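Local structure of glutathione uptake transporter (Shewanella oneidensis, 4UVM) at residues A[9-14]-A[140-145]; A[16-21]-A[151-156]; A[295-300]-A[433-438]. The protein probably carries short peptides across the membrane as a proton-coupled symporter of the POT family within the major facilitator superfamily. All coordinates share one frame; numbering follows the deposited sequence.

Overall arrangement
From the N terminus, the chain first runs through the loop 9-14, which meets segment 140-145 at the start of helix 143-175 in interaction 1. Next, residues 16-21 of helix 14-32 pack on residues 151-156 of the same long helix in interaction 2. The segments of the two alternate along the sequence, so the loops of more than 120 residues that they close cross rather than nest. Together they fix the beginning of the chain along helix 143-175, and both touch the same lipid. Interaction 3, in series with them, closes a separate loop of more than 130 residues: it ties helix 289-306 to the connection between helices 426-433 and 439-463.

Interaction 1: A[9-14]-A[140-145]; sequences KWPRQI and QSNKSL. With 78N ((2R)-2,3-dihydroxypropyl(7Z)-pentadec-7-enoate), chain F.
Trp10 lies with one face of its indole against Leu145. The CB of Leu145 stands 4.2 Å from the centroid of the six-membered ring, only 7° off its normal, a CH-pi contact. From there the side chain slants across the indole, and its CD2 comes 4.0 Å from Trp10 NE1. CD1, the other branch, meets the backbone of Lys9. A branched leucine suits this place because its two methyls serve ring and backbone at once. Over the opposite face of the indole lies the lipid 78N (chain F), whose O20 is 3.1 Å from Trp10 CE3; an aromatic residue of mixed polarity fits well beside a lipid headgroup.

Further out, Pro11 and Asn142 reach toward each other tip to tip. Leu145 N donates to Asn142 O at 2.7 Å, and Asp139 OD1 holds Asn142 N. The contact thus holds the lead-in to helix 14-32, a type I turn from Pro11 to Ile14, against the start of helix 143-175, and Trp10 and Ile14 line the pocket of the bound lipid. Trp10 also rests on Lys148 and Ala149 of helix 143-175, while Pro11 packs on Phe138 and Gln13 meets Arg201 and Tyr202 in neighbouring loops.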
loop_
_atom_site.group_PDB
_atom_site.type_symbol
_atom_site.label_atom_id
_atom_site.label_comp_id
_atom_site.label_asym_id
_atom_site.label_seq_id
_atom_site.Cartn_x
_atom_site.Cartn_y
_atom_site.Cartn_z
ATOM N N LYS A 9 23.223 -17.522 -19.321
ATOM C CA LYS A 9 23.500 -16.176 -19.818
ATOM C C LYS A 9 22.376 -15.203 -19.481
ATOM O O LYS A 9 21.217 -15.599 -19.362
ATOM C CB LYS A 9 23.727 -16.200 -21.330
ATOM C CG LYS A 9 24.500 -17.415 -21.805
ATOM C CD LYS A 9 25.516 -17.065 -22.876
ATOM C CE LYS A 9 26.348 -18.286 -23.232
ATOM N NZ LYS A 9 26.919 -18.926 -22.013
ATOM N N TRP A 10 22.722 -13.930 -19.324
ATOM C CA TRP A 10 21.721 -12.905 -19.073
ATOM C C TRP A 10 20.887 -12.667 -20.319
ATOM O O TRP A 10 21.429 -12.415 -21.393
ATOM C CB TRP A 10 22.368 -11.591 -18.630
ATOM C CG TRP A 10 22.671 -11.524 -17.171
ATOM C CD1 TRP A 10 23.883 -11.724 -16.578
ATOM C CD2 TRP A 10 21.747 -11.237 -16.110
ATOM N NE1 TRP A 10 23.774 -11.579 -15.217
ATOM C CE2 TRP A 10 22.474 -11.280 -14.904
ATOM C CE3 TRP A 10 20.379 -10.949 -16.065
ATOM C CZ2 TRP A 10 21.879 -11.045 -13.663
ATOM C CZ3 TRP A 10 19.789 -10.714 -14.830
ATOM C CH2 TRP A 10 20.540 -10.764 -13.648
ATOM N N PRO A 11 19.560 -12.766 -20.181
ATOM C CA PRO A 11 18.643 -12.366 -21.251
ATOM C C PRO A 11 18.832 -10.895 -21.601
ATOM O O PRO A 11 18.808 -10.050 -20.708
ATOM C CB PRO A 11 17.252 -12.630 -20.655
ATOM C CG PRO A 11 17.471 -12.952 -19.227
ATOM C CD PRO A 11 18.863 -13.408 -19.058
ATOM N N ARG A 12 19.030 -10.603 -22.883
ATOM C CA ARG A 12 19.395 -9.260 -23.335
ATOM C C ARG A 12 18.289 -8.224 -23.141
ATOM O O ARG A 12 18.521 -7.023 -23.289
ATOM C CB ARG A 12 19.803 -9.297 -24.811
ATOM C CG ARG A 12 21.116 -10.016 -25.078
ATOM C CD ARG A 12 22.313 -9.098 -24.869
ATOM N NE ARG A 12 23.579 -9.822 -24.945
ATOM C CZ ARG A 12 24.763 -9.247 -25.129
ATOM N NH1 ARG A 12 24.849 -7.931 -25.268
ATOM N NH2 ARG A 12 25.862 -9.990 -25.184
ATOM N N GLN A 13 17.089 -8.687 -22.812
ATOM C CA GLN A 13 15.959 -7.786 -22.618
ATOM C C GLN A 13 15.934 -7.165 -21.224
ATOM O O GLN A 13 15.401 -6.069 -21.039
ATOM C CB GLN A 13 14.645 -8.523 -22.872
ATOM C CG GLN A 13 14.602 -9.926 -22.295
ATOM C CD GLN A 13 14.886 -10.981 -23.342
ATOM O OE1 GLN A 13 15.487 -12.011 -23.055
ATOM N NE2 GLN A 13 14.448 -10.726 -24.566
ATOM N N ILE A 14 16.509 -7.867 -20.251
ATOM C CA ILE A 14 16.488 -7.429 -18.853
ATOM C C ILE A 14 17.009 -5.999 -18.621
ATOM O O ILE A 14 16.383 -5.247 -17.875
ATOM C CB ILE A 14 17.284 -8.410 -17.959
ATOM C CG1 ILE A 14 16.609 -9.782 -17.953
ATOM C CG2 ILE A 14 17.426 -7.871 -16.542
ATOM C CD1 ILE A 14 15.152 -9.748 -17.519
ATOM N N GLN A 140 14.188 -22.238 -17.721
ATOM C CA GLN A 140 14.778 -23.117 -16.714
ATOM C C GLN A 140 16.296 -22.975 -16.659
ATOM O O GLN A 140 16.907 -23.146 -15.601
ATOM C CB GLN A 140 14.400 -24.576 -16.983
ATOM C CG GLN A 140 13.021 -24.971 -16.461
ATOM C CD GLN A 140 11.884 -24.278 -17.196
ATOM O OE1 GLN A 140 11.973 -24.012 -18.396
ATOM N NE2 GLN A 140 10.808 -23.978 -16.473
ATOM N N SER A 141 16.904 -22.657 -17.797
ATOM C CA SER A 141 18.345 -22.456 -17.855
ATOM C C SER A 141 18.751 -21.121 -17.227
ATOM O O SER A 141 19.786 -21.025 -16.569
ATOM C CB SER A 141 18.830 -22.524 -19.300
ATOM O OG SER A 141 18.288 -21.461 -20.061
ATOM N N ASN A 142 17.921 -20.100 -17.432
ATOM C CA ASN A 142 18.184 -18.753 -16.923
ATOM C C ASN A 142 17.937 -18.590 -15.428
ATOM O O ASN A 142 18.616 -17.802 -14.766
ATOM C CB ASN A 142 17.324 -17.732 -17.671
ATOM C CG ASN A 142 17.870 -17.398 -19.043
ATOM O OD1 ASN A 142 19.077 -17.454 -19.271
ATOM N ND2 ASN A 142 16.981 -17.041 -19.965
ATOM N N LYS A 143 16.976 -19.354 -14.913
ATOM C CA LYS A 143 16.363 -19.137 -13.597
ATOM C C LYS A 143 17.334 -18.807 -12.461
ATOM O O LYS A 143 16.972 -18.114 -11.506
ATOM C CB LYS A 143 15.541 -20.369 -13.211
ATOM C CG LYS A 143 14.194 -20.030 -12.596
ATOM C CD LYS A 143 13.419 -19.067 -13.482
ATOM C CE LYS A 143 12.015 -18.836 -12.952
ATOM N NZ LYS A 143 11.219 -20.098 -12.947
ATOM N N SER A 144 18.564 -19.298 -12.571
ATOM C CA SER A 144 19.593 -19.035 -11.571
ATOM C C SER A 144 19.861 -17.539 -11.425
ATOM O O SER A 144 20.200 -17.062 -10.341
ATOM C CB SER A 144 20.886 -19.762 -11.940
ATOM O OG SER A 144 20.618 -21.095 -12.338
ATOM N N LEU A 145 19.690 -16.810 -12.526
ATOM C CA LEU A 145 19.979 -15.379 -12.591
ATOM C C LEU A 145 18.783 -14.516 -12.209
ATOM O O LEU A 145 18.941 -13.344 -11.866
ATOM C CB LEU A 145 20.441 -15.005 -13.999
ATOM C CG LEU A 145 21.634 -15.780 -14.559
ATOM C CD1 LEU A 145 21.673 -15.669 -16.074
ATOM C CD2 LEU A 145 22.923 -15.259 -13.951
HETATM O O22 78N F . 24.439 -6.966 -17.834
HETATM C C19 78N F . 23.536 -7.633 -17.031
HETATM C C18 78N F . 22.168 -7.057 -16.897
HETATM O O20 78N F . 21.280 -8.090 -16.702
HETATM C C17 78N F . 22.075 -6.113 -15.738
HETATM O O16 78N F . 21.344 -4.945 -15.903
HETATM C C8 78N F . 21.976 -3.778 -16.287
HETATM O O15 78N F . 23.193 -3.761 -16.432
HETATM C C7 78N F . 21.163 -2.528 -16.531
HETATM C C6 78N F . 21.500 -1.285 -15.753
HETATM C C5 78N F . 20.769 -0.015 -16.108
HETATM C C4 78N F . 20.546 0.993 -15.014
HETATM C C3 78N F . 19.759 2.233 -15.345
HETATM C C2 78N F . 20.179 3.013 -16.570
HETATM C C1 78N F . 19.696 4.290 -16.796
HETATM C C9 78N F . 18.741 4.928 -15.814
HETATM C C10 78N F . 18.380 6.368 -16.043
HETATM C C11 78N F . 19.361 7.215 -16.792
HETATM C C12 78N F . 18.822 8.079 -17.884
HETATM C C13 78N F . 18.186 9.367 -17.494
HETATM C C15 78N F . 17.549 11.760 -18.137
HETATM C C14 78N F . 18.104 10.434 -18.541
#

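Interaction 2: A[16-21]-A[151-156]; sequences YIIASE and DMFYFT. With 78N ((2R)-2,3-dihydroxypropyl(7Z)-pentadec-7-enoate), chain F.
Glu21 lays its carboxylate flat over one face of the Phe153 ring, the two planes only 2° apart. Its CD stands 3.6 Å above the ring plane, displaced toward the rim, and OE2 approaches Phe153 CD2. The aliphatic part of the same side chain joins in: Glu21 CG is 3.8 Å from the ring centroid, over the face, a CH-pi contact. A bend at chi2 (84°) turns CD away from the straight course of the chain and onto the ring. Glutamate, with two methylenes before its flat group, is long enough to offer both surfaces to one phenyl ring. By sequence Glu21 opens the ExxER motif of POT transporters, which is probably concerned with proton coupling.

Of the polar groups, Thr156 OG1 gives a hydrogen bond of 2.8 Å to Phe153 O, one turn back in its own helix. That bond spends the hydroxyl proton within helix 143-175, and the oxygen then sits 3.4 Å from Glu21 CG.

Apolar contacts complete the face. Ile18 CD1 touches the edge of the Phe153 ring, 4.1 Å from Phe153 CD1. Ile18 CG1 meets Met152 CB at the same distance of 4.1 Å, the two side chains crossing at about a right angle. The lipid 78N (chain F) runs past both: Met152 CE lies 3.6 Å from its C17, and Ile18 CG2 and Ala19 touch its acyl chain.

The two helical segments run nearly parallel, their axes 10.0 Å apart and inclined at 18°. Helix 127-135 backs this interface through Val130 and Met134, which touch Phe153; Met134 also meets Ile17 and Ile18. Helix 177-196 packs on Ala19 and Ser20, and Tyr154 reaches helix 343-366.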
loop_
_atom_site.group_PDB
_atom_site.type_symbol
_atom_site.label_atom_id
_atom_site.label_comp_id
_atom_site.label_asym_id
_atom_site.label_seq_id
_atom_site.Cartn_x
_atom_site.Cartn_y
_atom_site.Cartn_z
ATOM N N TYR A 16 16.726 -3.419 -20.387
ATOM C CA TYR A 16 15.713 -2.453 -20.797
ATOM C C TYR A 16 14.559 -2.365 -19.799
ATOM O O TYR A 16 13.827 -1.378 -19.781
ATOM C CB TYR A 16 15.173 -2.800 -22.188
ATOM C CG TYR A 16 16.205 -2.707 -23.280
ATOM C CD1 TYR A 16 17.024 -3.787 -23.581
ATOM C CD2 TYR A 16 16.368 -1.536 -24.007
ATOM C CE1 TYR A 16 17.973 -3.708 -24.576
ATOM C CE2 TYR A 16 17.319 -1.449 -25.007
ATOM C CZ TYR A 16 18.118 -2.539 -25.285
ATOM O OH TYR A 16 19.068 -2.464 -26.277
ATOM N N ILE A 17 14.394 -3.394 -18.976
ATOM C CA ILE A 17 13.324 -3.397 -17.984
ATOM C C ILE A 17 13.814 -2.819 -16.658
ATOM O O ILE A 17 13.083 -2.100 -15.973
ATOM C CB ILE A 17 12.767 -4.816 -17.754
ATOM C CG1 ILE A 17 12.353 -5.443 -19.082
ATOM C CG2 ILE A 17 11.580 -4.769 -16.820
ATOM C CD1 ILE A 17 11.724 -6.819 -18.947
ATOM N N ILE A 18 15.055 -3.137 -16.306
ATOM C CA ILE A 18 15.680 -2.577 -15.113
ATOM C C ILE A 18 15.823 -1.058 -15.264
ATOM O O ILE A 18 15.611 -0.304 -14.312
ATOM C CB ILE A 18 17.053 -3.232 -14.847
ATOM C CG1 ILE A 18 16.929 -4.328 -13.786
ATOM C CG2 ILE A 18 18.078 -2.214 -14.392
ATOM C CD1 ILE A 18 15.989 -5.448 -14.149
ATOM N N ALA A 19 16.157 -0.616 -16.472
ATOM C CA ALA A 19 16.317 0.806 -16.752
ATOM C C ALA A 19 14.978 1.532 -16.692
ATOM O O ALA A 19 14.879 2.629 -16.146
ATOM C CB ALA A 19 16.966 1.005 -18.108
ATOM N N SER A 20 13.949 0.913 -17.263
ATOM C CA SER A 20 12.602 1.475 -17.241
ATOM C C SER A 20 12.077 1.592 -15.809
ATOM O O SER A 20 11.411 2.567 -15.455
ATOM C CB SER A 20 11.657 0.613 -18.086
ATOM O OG SER A 20 10.370 1.193 -18.175
ATOM N N GLU A 21 12.389 0.589 -14.995
ATOM C CA GLU A 21 11.956 0.540 -13.605
ATOM C C GLU A 21 12.650 1.618 -12.784
ATOM O O GLU A 21 12.028 2.278 -11.948
ATOM C CB GLU A 21 12.237 -0.847 -13.017
ATOM C CG GLU A 21 12.398 -0.889 -11.505
ATOM C CD GLU A 21 11.074 -0.977 -10.769
ATOM O OE1 GLU A 21 10.016 -0.791 -11.411
ATOM O OE2 GLU A 21 11.093 -1.237 -9.546
ATOM N N ASP A 151 16.752 -8.751 -7.464
ATOM C CA ASP A 151 17.548 -8.064 -6.457
ATOM C C ASP A 151 17.790 -6.624 -6.898
ATOM O O ASP A 151 17.725 -5.695 -6.091
ATOM C CB ASP A 151 18.875 -8.789 -6.223
ATOM C CG ASP A 151 18.819 -9.751 -5.048
ATOM O OD1 ASP A 151 17.704 -10.154 -4.651
ATOM O OD2 ASP A 151 19.897 -10.102 -4.523
ATOM N N MET A 152 18.059 -6.450 -8.189
ATOM C CA MET A 152 18.264 -5.129 -8.767
ATOM C C MET A 152 17.007 -4.273 -8.650
ATOM O O MET A 152 17.086 -3.069 -8.394
ATOM C CB MET A 152 18.683 -5.251 -10.229
ATOM C CG MET A 152 20.070 -5.833 -10.419
ATOM S SD MET A 152 20.485 -6.109 -12.152
ATOM C CE MET A 152 22.174 -5.515 -12.194
ATOM N N PHE A 153 15.855 -4.904 -8.851
ATOM C CA PHE A 153 14.570 -4.241 -8.684
ATOM C C PHE A 153 14.481 -3.621 -7.302
ATOM O O PHE A 153 14.179 -2.441 -7.161
ATOM C CB PHE A 153 13.428 -5.231 -8.895
ATOM C CG PHE A 153 12.581 -4.932 -10.090
ATOM C CD1 PHE A 153 13.155 -4.757 -11.337
ATOM C CD2 PHE A 153 11.207 -4.843 -9.970
ATOM C CE1 PHE A 153 12.374 -4.486 -12.442
ATOM C CE2 PHE A 153 10.419 -4.574 -11.066
ATOM C CZ PHE A 153 11.002 -4.393 -12.306
ATOM N N TYR A 154 14.759 -4.434 -6.289
ATOM C CA TYR A 154 14.742 -3.993 -4.902
ATOM C C TYR A 154 15.658 -2.799 -4.655
ATOM O O TYR A 154 15.325 -1.907 -3.873
ATOM C CB TYR A 154 15.137 -5.157 -3.990
ATOM C CG TYR A 154 15.478 -4.784 -2.557
ATOM C CD1 TYR A 154 14.487 -4.685 -1.587
ATOM C CD2 TYR A 154 16.799 -4.568 -2.169
ATOM C CE1 TYR A 154 14.799 -4.362 -0.275
ATOM C CE2 TYR A 154 17.120 -4.244 -0.864
ATOM C CZ TYR A 154 16.116 -4.144 0.079
ATOM O OH TYR A 154 16.432 -3.824 1.382
ATOM N N PHE A 155 16.808 -2.783 -5.321
ATOM C CA PHE A 155 17.786 -1.715 -5.134
ATOM C C PHE A 155 17.297 -0.389 -5.722
ATOM O O PHE A 155 17.447 0.664 -5.102
ATOM C CB PHE A 155 19.130 -2.109 -5.754
ATOM C CG PHE A 155 20.190 -1.051 -5.636
ATOM C CD1 PHE A 155 20.602 -0.597 -4.392
ATOM C CD2 PHE A 155 20.781 -0.516 -6.769
ATOM C CE1 PHE A 155 21.582 0.380 -4.282
ATOM C CE2 PHE A 155 21.760 0.458 -6.667
ATOM C CZ PHE A 155 22.161 0.904 -5.422
ATOM N N THR A 156 16.700 -0.445 -6.909
ATOM C CA THR A 156 16.201 0.759 -7.570
ATOM C C THR A 156 15.035 1.392 -6.811
ATOM O O THR A 156 14.818 2.600 -6.904
ATOM C CB THR A 156 15.759 0.473 -9.022
ATOM O OG1 THR A 156 14.651 -0.433 -9.026
ATOM C CG2 THR A 156 16.906 -0.119 -9.826
HETATM O O22 78N F . 24.439 -6.966 -17.834
HETATM C C19 78N F . 23.536 -7.633 -17.031
HETATM C C18 78N F . 22.168 -7.057 -16.897
HETATM O O20 78N F . 21.280 -8.090 -16.702
HETATM C C17 78N F . 22.075 -6.113 -15.738
HETATM O O16 78N F . 21.344 -4.945 -15.903
HETATM C C8 78N F . 21.976 -3.778 -16.287
HETATM O O15 78N F . 23.193 -3.761 -16.432
HETATM C C7 78N F . 21.163 -2.528 -16.531
HETATM C C6 78N F . 21.500 -1.285 -15.753
HETATM C C5 78N F . 20.769 -0.015 -16.108
HETATM C C4 78N F . 20.546 0.993 -15.014
HETATM C C3 78N F . 19.759 2.233 -15.345
HETATM C C2 78N F . 20.179 3.013 -16.570
HETATM C C1 78N F . 19.696 4.290 -16.796
HETATM C C9 78N F . 18.741 4.928 -15.814
HETATM C C10 78N F . 18.380 6.368 -16.043
HETATM C C11 78N F . 19.361 7.215 -16.792
HETATM C C12 78N F . 18.822 8.079 -17.884
HETATM C C13 78N F . 18.186 9.367 -17.494
HETATM C C15 78N F . 17.549 11.760 -18.137
HETATM C C14 78N F . 18.104 10.434 -18.541
#

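Interaction 3: A[295-300]-A[433-438]. With 78N ((2R)-2,3-dihydroxypropyl(7Z)-pentadec-7-enoate), chain E.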
loop_
_atom_site.group_PDB
_atom_site.type_symbol
_atom_site.label_atom_id
_atom_site.label_comp_id
_atom_site.label_asym_id
_atom_site.label_seq_id
_atom_site.Cartn_x
_atom_site.Cartn_y
_atom_site.Cartn_z
ATOM N N VAL A 295 -9.502 -22.246 -1.557
ATOM C CA VAL A 295 -10.260 -21.042 -1.236
ATOM C C VAL A 295 -10.378 -20.883 0.276
ATOM O O VAL A 295 -10.310 -19.773 0.801
ATOM C CB VAL A 295 -11.665 -21.069 -1.874
ATOM C CG1 VAL A 295 -12.511 -19.912 -1.366
ATOM C CG2 VAL A 295 -11.557 -21.021 -3.387
ATOM N N ARG A 296 -10.537 -21.999 0.977
ATOM C CA ARG A 296 -10.565 -21.981 2.433
ATOM C C ARG A 296 -9.240 -21.458 2.983
ATOM O O ARG A 296 -9.219 -20.708 3.959
ATOM C CB ARG A 296 -10.861 -23.378 2.989
ATOM C CG ARG A 296 -10.723 -23.496 4.502
ATOM C CD ARG A 296 -11.611 -22.496 5.227
ATOM N NE ARG A 296 -13.031 -22.801 5.077
ATOM C CZ ARG A 296 -14.008 -22.091 5.632
ATOM N NH1 ARG A 296 -13.721 -21.030 6.373
ATOM N NH2 ARG A 296 -15.274 -22.444 5.445
ATOM N N SER A 297 -8.141 -21.849 2.345
ATOM C CA SER A 297 -6.816 -21.394 2.751
ATOM C C SER A 297 -6.678 -19.886 2.574
ATOM O O SER A 297 -6.128 -19.198 3.433
ATOM C CB SER A 297 -5.725 -22.113 1.952
ATOM O OG SER A 297 -5.707 -23.499 2.241
ATOM N N VAL A 298 -7.182 -19.382 1.452
ATOM C CA VAL A 298 -7.127 -17.958 1.151
ATOM C C VAL A 298 -7.976 -17.158 2.135
ATOM O O VAL A 298 -7.534 -16.136 2.656
ATOM C CB VAL A 298 -7.595 -17.673 -0.293
ATOM C CG1 VAL A 298 -7.801 -16.187 -0.510
ATOM C CG2 VAL A 298 -6.587 -18.215 -1.284
ATOM N N LEU A 299 -9.190 -17.635 2.397
ATOM C CA LEU A 299 -10.101 -16.947 3.310
ATOM C C LEU A 299 -9.496 -16.754 4.698
ATOM O O LEU A 299 -9.831 -15.801 5.398
ATOM C CB LEU A 299 -11.422 -17.708 3.425
ATOM C CG LEU A 299 -12.375 -17.592 2.235
ATOM C CD1 LEU A 299 -13.707 -18.249 2.555
ATOM C CD2 LEU A 299 -12.573 -16.139 1.860
ATOM N N ARG A 300 -8.606 -17.659 5.092
ATOM C CA ARG A 300 -7.923 -17.530 6.371
ATOM C C ARG A 300 -6.839 -16.464 6.285
ATOM O O ARG A 300 -6.587 -15.738 7.247
ATOM C CB ARG A 300 -7.321 -18.866 6.807
ATOM C CG ARG A 300 -8.352 -19.919 7.162
ATOM C CD ARG A 300 -7.731 -21.046 7.969
ATOM N NE ARG A 300 -8.670 -22.145 8.170
ATOM C CZ ARG A 300 -8.670 -23.266 7.458
ATOM N NH1 ARG A 300 -7.771 -23.445 6.501
ATOM N NH2 ARG A 300 -9.566 -24.211 7.708
ATOM N N GLN A 433 1.244 -20.704 2.113
ATOM C CA GLN A 433 0.094 -21.167 2.886
ATOM C C GLN A 433 -1.046 -21.684 2.020
ATOM O O GLN A 433 -1.877 -22.472 2.478
ATOM C CB GLN A 433 -0.423 -20.045 3.787
ATOM C CG GLN A 433 0.516 -19.696 4.916
ATOM C CD GLN A 433 0.853 -20.898 5.771
ATOM O OE1 GLN A 433 2.008 -21.320 5.838
ATOM N NE2 GLN A 433 -0.155 -21.462 6.427
ATOM N N ALA A 434 -1.086 -21.232 0.774
ATOM C CA ALA A 434 -2.168 -21.585 -0.129
ATOM C C ALA A 434 -1.615 -22.188 -1.412
ATOM O O ALA A 434 -0.477 -21.903 -1.788
ATOM C CB ALA A 434 -3.021 -20.359 -0.438
ATOM N N PRO A 435 -2.416 -23.039 -2.077
ATOM C CA PRO A 435 -2.094 -23.620 -3.383
ATOM C C PRO A 435 -1.558 -22.598 -4.386
ATOM O O PRO A 435 -1.991 -21.444 -4.388
ATOM C CB PRO A 435 -3.439 -24.173 -3.848
ATOM C CG PRO A 435 -4.114 -24.567 -2.586
ATOM C CD PRO A 435 -3.671 -23.592 -1.532
ATOM N N LYS A 436 -0.628 -23.038 -5.228
ATOM C CA LYS A 436 0.029 -22.181 -6.215
ATOM C C LYS A 436 -0.952 -21.404 -7.095
ATOM O O LYS A 436 -0.668 -20.282 -7.514
ATOM C CB LYS A 436 0.958 -23.027 -7.095
ATOM C CG LYS A 436 1.594 -22.269 -8.249
ATOM C CD LYS A 436 2.395 -23.200 -9.144
ATOM C CE LYS A 436 2.574 -22.603 -10.532
ATOM N NZ LYS A 436 1.261 -22.398 -11.208
ATOM N N ALA A 437 -2.110 -21.998 -7.366
ATOM C CA ALA A 437 -3.108 -21.374 -8.228
ATOM C C ALA A 437 -3.657 -20.092 -7.615
ATOM O O ALA A 437 -4.150 -19.216 -8.323
ATOM C CB ALA A 437 -4.240 -22.347 -8.514
ATOM N N MET A 438 -3.561 -19.986 -6.296
ATOM C CA MET A 438 -4.110 -18.842 -5.583
ATOM C C MET A 438 -3.116 -17.685 -5.464
ATOM O O MET A 438 -3.410 -16.681 -4.817
ATOM C CB MET A 438 -4.581 -19.275 -4.190
ATOM C CG MET A 438 -5.719 -20.278 -4.211
ATOM S SD MET A 438 -7.183 -19.619 -5.028
ATOM C CE MET A 438 -8.282 -21.027 -4.962
HETATM O O22 78N E . -12.135 -19.445 9.285
HETATM C C19 78N E . -11.707 -18.215 8.823
HETATM C C18 78N E . -12.128 -17.830 7.450
HETATM O O20 78N E . -12.980 -18.798 6.972
HETATM C C17 78N E . -12.842 -16.515 7.451
HETATM O O16 78N E . -12.486 -15.590 6.478
HETATM C C8 78N E . -13.289 -14.496 6.233
HETATM O O15 78N E . -14.352 -14.381 6.831
HETATM C C7 78N E . -12.860 -13.451 5.230
HETATM C C6 78N E . -13.267 -12.017 5.449
HETATM C C5 78N E . -12.306 -11.099 6.164
HETATM C C4 78N E . -11.936 -9.803 5.493
HETATM C C3 78N E . -12.865 -8.633 5.669
HETATM C C2 78N E . -13.380 -8.369 7.067
HETATM C C1 78N E . -13.371 -7.089 7.599
HETATM C C9 78N E . -12.847 -5.917 6.801
HETATM C C10 78N E . -12.048 -4.887 7.546
HETATM C C11 78N E . -12.356 -4.701 9.001
HETATM C C12 78N E . -13.587 -3.931 9.359
HETATM C C13 78N E . -14.039 -3.962 10.780
HETATM C C15 78N E . -15.462 -5.148 12.558
HETATM C C14 78N E . -14.709 -5.212 11.267
#
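Met438 N donates to Pro435 O at 2.9 Å, closing the short 3-10 turn with which the chain enters helix 439-463. This turn belongs to the connection between two helices of the major facilitator fold, and it packs on the side of helix 289-306. Proline suits the start of such a turn, since its ring restrains the backbone there.

The contact itself is apolar and runs along one flank of the helix. Met438 CG lies beside its own backbone N (chi1 -64°), and a bend at chi2 brings SD close to Val298 of helix 289-306, while Met438 CE ends 3.6 Å from Val295 CG2. Nearer the backbone, Met438 CG is 3.7 Å from Val298 CG2, one helical turn further along. An unbranched, flexible methionine can follow these two beta-branched residues, whose methyls make a firm surface. An alanine here would probably cost Val295 CG2 its contact with the turn and Val298 CG2 part of its own, and open a gap where the thioether had lain.

Beside the valines the backbones draw close, with the CA atoms of Ser297 and Ala434 5.5 Å apart. Small side chains suit that approach. Ser297 OG turns back to make a weak hydrogen bond to Asp293 O in the preceding turn of its own helix, while its CB faces the connection.

Outside the two segments, helix 215-224 covers Val295 and Val298 through Phe215, and Gln433 NE2 is hydrogen-bonded to Tyr506 OH. Arg296 NH1 bonds to Ser277 OG, which also holds the lipid 78N (chain E) that lies against Arg296 and Leu299. Across the segments, Ala434 CB touches two successive residues of the helix, 4.0 Å from Ser297 CB and 4.2 Å from Val298 CG2.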